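Local coordinates for protein adenylation domain (Streptomyces sp., PDB 5N9X) that adopts the AMP-binding fold of the ANL superfamily and binds ATP and threonine in adjoining pockets, at residues N309-T314 and G362-A367; D406-R411 and L416-R421. All coordinates share one frame; numbering follows the deposited sequence.

Contacts 1 and 2 lie side by side around the adenosine half of the bound ATP, their centres about 9 Å apart. Contact 1 (309-314 with 362-367) supplies a loop that follows the nucleotide from adenine to alpha-phosphate and also touches the bound threonine. Contact 2 (406-411 with 416-421) is a beta hairpin that holds the ribose. Hydrogen bonds join them, among them two probable ones: the phenol Tyr311 OH lies 2.5 Å from Asp406 OD2, and Gly362 N lies 2.9 Å from Val408 O, where strand 362-367 runs antiparallel to strand 400-410. Leu364 CB and Val408 CG2 also touch, 4.0 Å apart, so that loop, strand and hairpin adjoin one another at the nucleotide.

Contact 1: N309-T314 and G362-A367; sequences NMYGIT and GELWLA. With ATP (adenosine-5'-triphosphate), chain D; THR (threonine), chain C.
Tyr311 and Leu364 meet from opposite directions, and the tyrosine ring stands between ATP and strand 362-367. Its CB lies 3.9 Å from ATP N6. With CG anti to the backbone N (chi1 166°), the ring extends along the nucleoside: CD1 comes 3.7 Å from ATP C5, and CE1 reaches the ribose at C2'. The other flank is apolar, with CE2 3.5 Å from Leu364 CD2 and Leu366 CD1 near the ring plane at its edge. At the tip, OH is hydrogen-bonded to Asp406 OD2. Tyrosine suits the place because it offers carbon to both neighbours and a hydroxyl at its end.

Ile313 repeats the theme with two branches. CD1 meets Leu366 CD1 tip to tip at 4.1 Å, while CG2 packs against C5' and C3' of ATP. A backbone carbonyl and a side-chain amide read the base: Met310 O accepts from ATP N6 at 2.9 Å, and Asn309 OD1 takes a weaker bond from the same amino group. Gly312, without a side chain, lets the loop pass close to the OG1 of bound threonine. The sequence NMYGIT matches the A5 core motif of adenylation domains, a nucleotide-binding loop following a strand.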
loop_
_atom_site.group_PDB
_atom_site.type_symbol
_atom_site.label_atom_id
_atom_site.label_comp_id
_atom_site.label_asym_id
_atom_site.label_seq_id
_atom_site.Cartn_x
_atom_site.Cartn_y
_atom_site.Cartn_z
ATOM N N ASN A 309 10.369 5.460 -7.119
ATOM C CA ASN A 309 10.229 4.654 -5.933
ATOM C C ASN A 309 9.651 5.569 -4.891
ATOM O O ASN A 309 10.100 6.693 -4.761
ATOM C CB ASN A 309 11.561 4.046 -5.468
ATOM C CG ASN A 309 11.369 3.157 -4.262
ATOM O OD1 ASN A 309 10.238 2.790 -3.951
ATOM N ND2 ASN A 309 12.458 2.801 -3.582
ATOM N N MET A 310 8.619 5.126 -4.189
ATOM C CA MET A 310 8.081 5.939 -3.093
ATOM C C MET A 310 8.048 5.145 -1.796
ATOM O O MET A 310 7.377 4.116 -1.723
ATOM C CB MET A 310 6.679 6.478 -3.423
ATOM C CG MET A 310 6.649 7.425 -4.614
ATOM S SD MET A 310 5.069 8.255 -4.966
ATOM C CE MET A 310 5.256 9.753 -3.961
ATOM N N TYR A 311 8.796 5.607 -0.799
ATOM C CA TYR A 311 8.676 5.026 0.536
ATOM C C TYR A 311 7.408 5.586 1.122
ATOM O O TYR A 311 7.110 6.784 0.939
ATOM C CB TYR A 311 9.886 5.343 1.436
ATOM C CG TYR A 311 9.651 5.048 2.914
ATOM C CD1 TYR A 311 9.902 3.788 3.433
ATOM C CD2 TYR A 311 9.205 6.029 3.789
ATOM C CE1 TYR A 311 9.696 3.511 4.765
ATOM C CE2 TYR A 311 8.996 5.763 5.121
ATOM C CZ TYR A 311 9.238 4.503 5.601
ATOM O OH TYR A 311 9.026 4.235 6.920
ATOM N N GLY A 312 6.659 4.737 1.821
ATOM C CA GLY A 312 5.408 5.160 2.418
ATOM C C GLY A 312 4.969 4.215 3.513
ATOM O O GLY A 312 5.404 3.060 3.566
ATOM N N ILE A 313 4.109 4.722 4.390
ATOM C CA ILE A 313 3.465 3.962 5.450
ATOM C C ILE A 313 2.052 4.453 5.586
ATOM O O ILE A 313 1.782 5.628 5.287
ATOM C CB ILE A 313 4.172 4.137 6.809
ATOM C CG1 ILE A 313 4.864 5.491 6.844
ATOM C CG2 ILE A 313 5.135 3.021 7.090
ATOM C CD1 ILE A 313 5.692 5.712 8.041
ATOM N N THR A 314 1.152 3.591 6.055
ATOM C CA THR A 314 -0.254 3.952 6.141
ATOM C C THR A 314 -0.459 5.095 7.147
ATOM O O THR A 314 -1.355 5.944 6.981
ATOM C CB THR A 314 -1.134 2.727 6.522
ATOM O OG1 THR A 314 -1.057 1.728 5.491
ATOM C CG2 THR A 314 -2.585 3.141 6.729
ATOM N N GLY A 362 19.696 4.917 10.977
ATOM C CA GLY A 362 18.926 5.194 12.174
ATOM C C GLY A 362 17.449 5.063 11.875
ATOM O O GLY A 362 17.080 4.810 10.728
ATOM N N GLU A 363 16.606 5.233 12.890
ATOM C CA GLU A 363 15.158 5.193 12.691
ATOM C C GLU A 363 14.586 6.486 12.084
ATOM O O GLU A 363 14.808 7.597 12.605
ATOM C CB GLU A 363 14.431 4.888 14.011
ATOM C CG GLU A 363 12.911 4.785 13.821
ATOM C CD GLU A 363 12.136 4.437 15.089
ATOM O OE1 GLU A 363 12.680 4.584 16.206
ATOM O OE2 GLU A 363 10.966 4.016 14.961
ATOM N N LEU A 364 13.819 6.341 11.003
ATOM C CA LEU A 364 13.190 7.508 10.399
ATOM C C LEU A 364 11.953 7.920 11.183
ATOM O O LEU A 364 11.106 7.080 11.505
ATOM C CB LEU A 364 12.831 7.250 8.941
ATOM C CG LEU A 364 11.962 8.282 8.229
ATOM C CD1 LEU A 364 12.805 9.435 7.726
ATOM C CD2 LEU A 364 11.275 7.621 7.070
ATOM N N TRP A 365 11.904 9.213 11.516
ATOM C CA TRP A 365 10.763 9.867 12.152
ATOM C C TRP A 365 10.190 10.865 11.145
ATOM O O TRP A 365 10.955 11.449 10.364
ATOM C CB TRP A 365 11.179 10.587 13.446
ATOM C CG TRP A 365 11.501 9.670 14.608
ATOM C CD1 TRP A 365 11.733 8.326 14.552
ATOM C CD2 TRP A 365 11.637 10.041 15.998
ATOM N NE1 TRP A 365 12.009 7.838 15.808
ATOM C CE2 TRP A 365 11.954 8.865 16.713
ATOM C CE3 TRP A 365 11.518 11.252 16.705
ATOM C CZ2 TRP A 365 12.162 8.864 18.104
ATOM C CZ3 TRP A 365 11.724 11.245 18.084
ATOM C CH2 TRP A 365 12.044 10.059 18.765
ATOM N N LEU A 366 8.864 11.048 11.148
ATOM C CA LEU A 366 8.193 11.935 10.183
ATOM C C LEU A 366 7.131 12.853 10.829
ATOM O O LEU A 366 6.275 12.407 11.593
ATOM C CB LEU A 366 7.539 11.118 9.052
ATOM C CG LEU A 366 8.378 10.207 8.143
ATOM C CD1 LEU A 366 7.491 9.322 7.271
ATOM C CD2 LEU A 366 9.332 11.024 7.254
ATOM N N ALA A 367 7.198 14.139 10.503
ATOM C CA ALA A 367 6.209 15.105 10.963
ATOM C C ALA A 367 5.619 15.857 9.780
ATOM O O ALA A 367 6.294 16.038 8.759
ATOM C CB ALA A 367 6.829 16.071 11.928
HETATM P PG ATP D . 2.159 -1.788 9.862
HETATM O O1G ATP D . 3.522 -1.410 10.431
HETATM O O2G ATP D . 1.345 -2.675 10.753
HETATM O O3G ATP D . 1.317 -0.612 9.397
HETATM P PB ATP D . 2.926 -2.334 7.091
HETATM O O1B ATP D . 4.393 -1.967 7.331
HETATM O O2B ATP D . 2.557 -3.256 5.973
HETATM O O3B ATP D . 2.424 -2.794 8.574
HETATM P PA ATP D . 1.902 -0.203 5.642
HETATM O O1A ATP D . 1.731 1.239 6.055
HETATM O O2A ATP D . 0.925 -0.783 4.625
HETATM O O3A ATP D . 1.937 -1.080 6.974
HETATM O "O5'" ATP D . 3.423 -0.553 5.154
HETATM C "C5'" ATP D . 4.526 0.354 5.188
HETATM C "C4'" ATP D . 5.836 -0.416 5.365
HETATM O "O4'" ATP D . 6.322 -0.901 4.122
HETATM C "C3'" ATP D . 6.957 0.375 6.015
HETATM O "O3'" ATP D . 7.072 -0.096 7.353
HETATM C "C2'" ATP D . 8.205 0.038 5.240
HETATM O "O2'" ATP D . 8.967 -0.895 6.002
HETATM C "C1'" ATP D . 7.729 -0.661 3.984
HETATM N N9 ATP D . 7.953 0.176 2.764
HETATM C C8 ATP D . 7.017 0.940 2.157
HETATM N N7 ATP D . 7.499 1.583 1.068
HETATM C C5 ATP D . 8.788 1.220 0.950
HETATM C C6 ATP D . 9.878 1.540 0.000
HETATM N N6 ATP D . 9.657 2.380 -1.029
HETATM N N1 ATP D . 11.084 0.973 0.208
HETATM C C2 ATP D . 11.285 0.160 1.264
HETATM N N3 ATP D . 10.347 -0.197 2.170
HETATM C C4 ATP D . 9.089 0.299 2.071
HETATM N N THR C . 1.267 2.839 1.928
HETATM C CA THR C . 1.619 1.588 1.241
HETATM C C THR C . 2.180 0.666 2.287
HETATM O O THR C . 2.441 -0.544 2.144
HETATM C CB THR C . 2.672 1.781 0.124
HETATM O OG1 THR C . 3.779 2.559 0.622
HETATM C CG2 THR C . 2.045 2.465 -1.084
HETATM O OXT THR C . 2.394 1.255 3.338
#

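Contact 2: D406-R411 and L416-R421; sequences DLVSRR and LVYQGR. With ATP (adenosine-5'-triphosphate), chain D.
First torsions bring the carboxylate of Asp406 and the phenol of Tyr418 together beside the nucleoside. Asp406 turns CG beside its own backbone N (chi1 -81°), whereas Tyr418 sends CG anti to the N (chi1 173°), laying its ring along the hairpin toward the carboxylate. Tyr418 OH then donates to Asp406 OD1 at 3.2 Å, meeting the oxygen on its anti side and somewhat out of the carboxylate plane. ATP C2 sits over the centre of the tyrosine ring, and Gly420 N lies off-centre against the opposite face.

Arg421, bent at chi3, carries NH1 out toward Asp406 and the ribose. NH1 forms a salt bridge with Asp406 OD1 at 3.3 Å, the two planes 79° apart and the hydrogen bond within it weak; the same NH1 is 2.9 Å from ATP O3'.

Between the strands, a classic beta bulge shifts the register. Leu407 O accepts from both Gln419 N (2.7 Å) and Gly420 N, which approach from the same face of its carbonyl plane. Glycine fits the second position because its backbone angles would press a beta carbon against the preceding carbonyl oxygen. Further along, Gln419 NE2 donates to Ser409 OG at 2.8 Å, a short polar side chain matched to an amide, and Val417 CG2 lies over one face of the Arg411 guanidinium.

Asp406 completes the ribose grip: ATP O2' donates to OD1 at 2.6 Å and O3' to OD2 at 3.0 Å; OD2 also takes the hydroxyl of Tyr311. A carboxylate is well suited to accept from two neighbouring hydroxyls at once. Tyr418 and, more weakly, Arg421 steady it from the second strand, Tyr311 from outside the hairpin, and the arginine's positive charge would be expected to offset some of the negative charge placed beside the sugar.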
loop_
_atom_site.group_PDB
_atom_site.type_symbol
_atom_site.label_atom_id
_atom_site.label_comp_id
_atom_site.label_asym_id
_atom_site.label_seq_id
_atom_site.Cartn_x
_atom_site.Cartn_y
_atom_site.Cartn_z
ATOM N N ASP A 406 11.486 2.112 10.729
ATOM C CA ASP A 406 12.289 1.777 9.553
ATOM C C ASP A 406 13.678 2.378 9.682
ATOM O O ASP A 406 13.824 3.514 10.137
ATOM C CB ASP A 406 11.610 2.287 8.277
ATOM C CG ASP A 406 10.509 1.370 7.785
ATOM O OD1 ASP A 406 10.800 0.188 7.511
ATOM O OD2 ASP A 406 9.350 1.827 7.684
ATOM N N LEU A 407 14.690 1.620 9.280
ATOM C CA LEU A 407 16.074 2.104 9.286
ATOM C C LEU A 407 16.488 2.684 7.930
ATOM O O LEU A 407 16.368 2.012 6.899
ATOM C CB LEU A 407 17.036 0.965 9.684
ATOM C CG LEU A 407 16.684 0.246 10.991
ATOM C CD1 LEU A 407 17.653 -0.868 11.310
ATOM C CD2 LEU A 407 16.631 1.240 12.140
ATOM N N VAL A 408 16.968 3.928 7.946
ATOM C CA VAL A 408 17.493 4.610 6.762
ATOM C C VAL A 408 18.813 5.347 7.058
ATOM O O VAL A 408 19.189 5.531 8.226
ATOM C CB VAL A 408 16.487 5.648 6.197
ATOM C CG1 VAL A 408 15.130 5.031 5.981
ATOM C CG2 VAL A 408 16.370 6.839 7.125
ATOM N N SER A 409 19.503 5.774 5.994
ATOM C CA SER A 409 20.667 6.667 6.113
ATOM C C SER A 409 20.543 7.845 5.162
ATOM O O SER A 409 19.952 7.724 4.090
ATOM C CB SER A 409 21.985 5.931 5.832
ATOM O OG SER A 409 21.830 4.968 4.813
ATOM N N ARG A 410 21.076 8.991 5.568
ATOM C CA ARG A 410 21.212 10.113 4.655
ATOM C C ARG A 410 22.571 10.004 3.960
ATOM O O ARG A 410 23.608 10.162 4.619
ATOM C CB ARG A 410 21.098 11.449 5.387
ATOM C CG ARG A 410 21.440 12.629 4.501
ATOM C CD ARG A 410 21.852 13.874 5.274
ATOM N NE ARG A 410 22.711 14.705 4.427
ATOM C CZ ARG A 410 22.520 15.997 4.170
ATOM N NH1 ARG A 410 21.495 16.652 4.708
ATOM N NH2 ARG A 410 23.365 16.639 3.374
ATOM N N ARG A 411 22.560 9.707 2.656
ATOM C CA ARG A 411 23.775 9.631 1.836
ATOM C C ARG A 411 24.199 11.050 1.485
ATOM O O ARG A 411 23.367 11.961 1.498
ATOM C CB ARG A 411 23.549 8.807 0.543
ATOM C CG ARG A 411 23.085 9.636 -0.697
ATOM C CD ARG A 411 22.529 8.795 -1.871
ATOM N NE ARG A 411 23.193 7.497 -2.002
ATOM C CZ ARG A 411 23.058 6.659 -3.030
ATOM N NH1 ARG A 411 22.284 6.976 -4.063
ATOM N NH2 ARG A 411 23.716 5.498 -3.023
ATOM N N LEU A 416 17.722 9.797 0.936
ATOM C CA LEU A 416 17.601 8.694 1.870
ATOM C C LEU A 416 17.802 7.361 1.156
ATOM O O LEU A 416 17.348 7.164 0.034
ATOM C CB LEU A 416 16.254 8.741 2.580
ATOM C CG LEU A 416 16.057 10.035 3.354
ATOM C CD1 LEU A 416 14.773 10.004 4.170
ATOM C CD2 LEU A 416 17.256 10.252 4.261
ATOM N N VAL A 417 18.534 6.471 1.806
ATOM C CA VAL A 417 18.690 5.106 1.354
ATOM C C VAL A 417 18.042 4.213 2.408
ATOM O O VAL A 417 18.277 4.393 3.602
ATOM C CB VAL A 417 20.175 4.728 1.161
ATOM C CG1 VAL A 417 20.312 3.257 0.734
ATOM C CG2 VAL A 417 20.832 5.646 0.156
ATOM N N TYR A 418 17.215 3.268 1.972
ATOM C CA TYR A 418 16.458 2.440 2.897
ATOM C C TYR A 418 17.281 1.218 3.290
ATOM O O TYR A 418 17.781 0.495 2.421
ATOM C CB TYR A 418 15.111 2.018 2.278
ATOM C CG TYR A 418 14.350 1.010 3.119
ATOM C CD1 TYR A 418 13.507 1.429 4.142
ATOM C CD2 TYR A 418 14.481 -0.354 2.894
ATOM C CE1 TYR A 418 12.821 0.525 4.921
ATOM C CE2 TYR A 418 13.801 -1.264 3.654
ATOM C CZ TYR A 418 12.970 -0.821 4.679
ATOM O OH TYR A 418 12.282 -1.738 5.445
ATOM N N GLN A 419 17.396 0.973 4.597
ATOM C CA GLN A 419 18.205 -0.147 5.087
ATOM C C GLN A 419 17.368 -1.369 5.462
ATOM O O GLN A 419 17.659 -2.486 5.007
ATOM C CB GLN A 419 19.067 0.300 6.273
ATOM C CG GLN A 419 19.950 1.502 5.951
ATOM C CD GLN A 419 21.033 1.178 4.921
ATOM O OE1 GLN A 419 21.415 0.016 4.741
ATOM N NE2 GLN A 419 21.536 2.210 4.247
ATOM N N GLY A 420 16.335 -1.164 6.279
ATOM C CA GLY A 420 15.420 -2.237 6.628
ATOM C C GLY A 420 14.599 -1.945 7.874
ATOM O O GLY A 420 14.718 -0.872 8.467
ATOM N N ARG A 421 13.769 -2.901 8.276
ATOM C CA ARG A 421 12.925 -2.743 9.452
ATOM C C ARG A 421 13.627 -3.100 10.756
ATOM O O ARG A 421 14.229 -4.163 10.856
ATOM C CB ARG A 421 11.674 -3.609 9.305
ATOM C CG ARG A 421 10.711 -3.089 8.280
ATOM C CD ARG A 421 9.371 -3.772 8.423
ATOM N NE ARG A 421 8.764 -3.516 9.736
ATOM C CZ ARG A 421 8.419 -2.314 10.219
ATOM N NH1 ARG A 421 8.621 -1.199 9.524
ATOM N NH2 ARG A 421 7.873 -2.232 11.424
HETATM P PG ATP D . 2.159 -1.788 9.862
HETATM O O1G ATP D . 3.522 -1.410 10.431
HETATM O O2G ATP D . 1.345 -2.675 10.753
HETATM O O3G ATP D . 1.317 -0.612 9.397
HETATM P PB ATP D . 2.926 -2.334 7.091
HETATM O O1B ATP D . 4.393 -1.967 7.331
HETATM O O2B ATP D . 2.557 -3.256 5.973
HETATM O O3B ATP D . 2.424 -2.794 8.574
HETATM P PA ATP D . 1.902 -0.203 5.642
HETATM O O1A ATP D . 1.731 1.239 6.055
HETATM O O2A ATP D . 0.925 -0.783 4.625
HETATM O O3A ATP D . 1.937 -1.080 6.974
HETATM O "O5'" ATP D . 3.423 -0.553 5.154
HETATM C "C5'" ATP D . 4.526 0.354 5.188
HETATM C "C4'" ATP D . 5.836 -0.416 5.365
HETATM O "O4'" ATP D . 6.322 -0.901 4.122
HETATM C "C3'" ATP D . 6.957 0.375 6.015
HETATM O "O3'" ATP D . 7.072 -0.096 7.353
HETATM C "C2'" ATP D . 8.205 0.038 5.240
HETATM O "O2'" ATP D . 8.967 -0.895 6.002
HETATM C "C1'" ATP D . 7.729 -0.661 3.984
HETATM N N9 ATP D . 7.953 0.176 2.764
HETATM C C8 ATP D . 7.017 0.940 2.157
HETATM N N7 ATP D . 7.499 1.583 1.068
HETATM C C5 ATP D . 8.788 1.220 0.950
HETATM C C6 ATP D . 9.878 1.540 0.000
HETATM N N6 ATP D . 9.657 2.380 -1.029
HETATM N N1 ATP D . 11.084 0.973 0.208
HETATM C C2 ATP D . 11.285 0.160 1.264
HETATM N N3 ATP D . 10.347 -0.197 2.170
HETATM C C4 ATP D . 9.089 0.299 2.071
#